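Local coordinates for core protein VP7 (Bluetongue virus, PDB 1BVP) that forms trimeric capsomers that assemble on a VP3 scaffold to build the bluetongue virus inner capsid, and probably takes part in binding host cell surface receptors, at residues W141-R144 with V149-V152. Numbering follows the deposited sequence.
Sequences WFMR and VTAV
The backbones of M143 and T150 come closest, with their CA atoms 5.2 Å apart, where the extended loop 141-144 runs beside the start of strand 149-155 in the antiparallel β-sandwich domain of VP7. No backbone ladder joins the two; the hydrogen bond across runs to the side chain of T150. Its OG1 accepts a nearly straight bond from R144 N (3.0 Å, 170° at the hydrogen), the link from loop to strand, while a weak bond from OG1 to V149 O stays within the strand and orients the hydroxyl. With OG1 beside its own backbone N (chi1 -66°), T150 directs CG2 to the edge of the F142 ring, where it meets CD1 at 4.0 Å near the ring plane. F142 O approaches T150 CB and is hydrogen-bonded to S162 OG on the neighbouring strand 158-163, to which T150 is also joined through its backbone; the loop is thus fastened to two adjacent strands. V152 CG2 extends the apolar patch, lying 4.5 Å from F142 CD1. The F142 ring also meets F136 edge-to-face and packs on N193 of a second subunit, which places this patch beside the trimer interface. R144 is exposed and poorly ordered, and its guanidinium lies near T150 CG2 and V152 CG2. At the other end of the contact the M143 chain, bent at chi2 and chi3, curls back to the strand and brings SD to 3.4 Å from T150 OG1.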
ATOM      1  N   TRP A 141       6.148  -6.729 -36.946  1.00 21.89           N
ATOM      2  CA  TRP A 141       7.530  -6.722 -37.361  1.00 18.47           C
ATOM      3  C   TRP A 141       8.013  -5.337 -37.746  1.00 15.76           C
ATOM      4  O   TRP A 141       7.279  -4.515 -38.315  1.00 21.91           O
ATOM      5  CB  TRP A 141       7.664  -7.675 -38.546  1.00 23.74           C
ATOM      6  CG  TRP A 141       9.025  -7.715 -39.146  1.00 25.77           C
ATOM      7  CD1 TRP A 141       9.531  -6.874 -40.121  1.00 23.53           C
ATOM      8  CD2 TRP A 141      10.085  -8.620 -38.806  1.00 22.05           C
ATOM      9  NE1 TRP A 141      10.842  -7.206 -40.391  1.00 18.66           N
ATOM     10  CE2 TRP A 141      11.208  -8.272 -39.608  1.00 19.52           C
ATOM     11  CE3 TRP A 141      10.198  -9.687 -37.897  1.00 20.82           C
ATOM     12  CZ2 TRP A 141      12.425  -8.955 -39.527  1.00 14.05           C
ATOM     13  CZ3 TRP A 141      11.408 -10.367 -37.812  1.00 18.07           C
ATOM     14  CH2 TRP A 141      12.510  -9.993 -38.631  1.00 19.67           C
ATOM     15  N   PHE A 142       9.257  -5.062 -37.401  1.00 14.14           N
ATOM     16  CA  PHE A 142       9.860  -3.778 -37.751  1.00 17.68           C
ATOM     17  C   PHE A 142      11.354  -3.867 -37.584  1.00 23.48           C
ATOM     18  O   PHE A 142      11.874  -4.171 -36.498  1.00 29.58           O
ATOM     19  CB  PHE A 142       9.286  -2.630 -36.950  1.00 14.88           C
ATOM     20  CG  PHE A 142       9.909  -1.318 -37.265  1.00 17.58           C
ATOM     21  CD1 PHE A 142      11.151  -0.980 -36.737  1.00 19.03           C
ATOM     22  CD2 PHE A 142       9.260  -0.414 -38.110  1.00 17.24           C
ATOM     23  CE1 PHE A 142      11.752   0.252 -37.050  1.00 22.18           C
ATOM     24  CE2 PHE A 142       9.846   0.816 -38.434  1.00 19.64           C
ATOM     25  CZ  PHE A 142      11.096   1.153 -37.906  1.00 20.03           C
ATOM     26  N   MET A 143      12.028  -3.686 -38.714  1.00 29.72           N
ATOM     27  CA  MET A 143      13.469  -3.761 -38.776  1.00 30.44           C
ATOM     28  C   MET A 143      14.011  -2.467 -39.353  1.00 32.83           C
ATOM     29  O   MET A 143      13.524  -1.985 -40.363  1.00 33.34           O
ATOM     30  CB  MET A 143      13.870  -4.929 -39.646  1.00 25.15           C
ATOM     31  CG  MET A 143      15.349  -5.115 -39.717  1.00 27.18           C
ATOM     32  SD  MET A 143      15.981  -6.016 -38.337  1.00 28.32           S
ATOM     33  CE  MET A 143      14.976  -7.488 -38.351  1.00 25.20           C
ATOM     34  N   ARG A 144      14.953  -1.864 -38.645  1.00 40.39           N
ATOM     35  CA  ARG A 144      15.557  -0.621 -39.071  1.00 47.37           C
ATOM     36  C   ARG A 144      16.519  -0.960 -40.212  1.00 52.83           C
ATOM     37  O   ARG A 144      17.214  -1.985 -40.174  1.00 52.54           O
ATOM     38  CB  ARG A 144      16.271   0.020 -37.888  1.00 50.43           C
ATOM     39  CG  ARG A 144      16.389   1.508 -37.998  1.00 59.71           C
ATOM     40  CD  ARG A 144      16.511   2.102 -36.619  1.00 66.57           C
ATOM     41  NE  ARG A 144      15.216   2.494 -36.055  1.00 71.30           N
ATOM     42  CZ  ARG A 144      14.881   2.354 -34.769  1.00 74.21           C
ATOM     43  NH1 ARG A 144      15.741   1.799 -33.902  1.00 75.28           N
ATOM     44  NH2 ARG A 144      13.730   2.867 -34.326  1.00 69.59           N
ATOM     45  N   VAL A 149      18.793  -7.138 -36.234  1.00 32.58           N
ATOM     46  CA  VAL A 149      17.956  -7.193 -35.035  1.00 29.12           C
ATOM     47  C   VAL A 149      17.586  -5.754 -34.722  1.00 25.05           C
ATOM     48  O   VAL A 149      18.415  -4.855 -34.886  1.00 21.13           O
ATOM     49  CB  VAL A 149      18.615  -7.919 -33.792  1.00 28.84           C
ATOM     50  CG1 VAL A 149      19.816  -8.728 -34.196  1.00 28.49           C
ATOM     51  CG2 VAL A 149      18.925  -6.968 -32.668  1.00 29.91           C
ATOM     52  N   THR A 150      16.300  -5.532 -34.443  1.00 22.61           N
ATOM     53  CA  THR A 150      15.786  -4.215 -34.093  1.00 21.62           C
ATOM     54  C   THR A 150      14.825  -4.314 -32.901  1.00 27.71           C
ATOM     55  O   THR A 150      13.817  -5.056 -32.950  1.00 28.63           O
ATOM     56  CB  THR A 150      15.096  -3.538 -35.279  1.00 19.91           C
ATOM     57  OG1 THR A 150      16.073  -3.269 -36.287  1.00 26.96           O
ATOM     58  CG2 THR A 150      14.479  -2.212 -34.860  1.00 14.94           C
ATOM     59  N   ALA A 151      15.217  -3.624 -31.819  1.00 30.76           N
ATOM     60  CA  ALA A 151      14.474  -3.545 -30.557  1.00 23.33           C
ATOM     61  C   ALA A 151      13.687  -2.257 -30.591  1.00 21.07           C
ATOM     62  O   ALA A 151      14.211  -1.193 -30.926  1.00 18.27           O
ATOM     63  CB  ALA A 151      15.417  -3.525 -29.391  1.00 20.80           C
ATOM     64  N   VAL A 152      12.461  -2.315 -30.122  1.00 22.71           N
ATOM     65  CA  VAL A 152      11.635  -1.133 -30.185  1.00 21.26           C
ATOM     66  C   VAL A 152      10.636  -1.151 -28.981  1.00 19.89           C
ATOM     67  O   VAL A 152      10.317  -2.236 -28.477  1.00 18.81           O
ATOM     68  CB  VAL A 152      10.986  -1.193 -31.618  1.00 16.25           C
ATOM     69  CG1 VAL A 152       9.530  -1.579 -31.592  1.00 13.94           C
ATOM     70  CG2 VAL A 152      11.251   0.021 -32.365  1.00 17.07           C
TER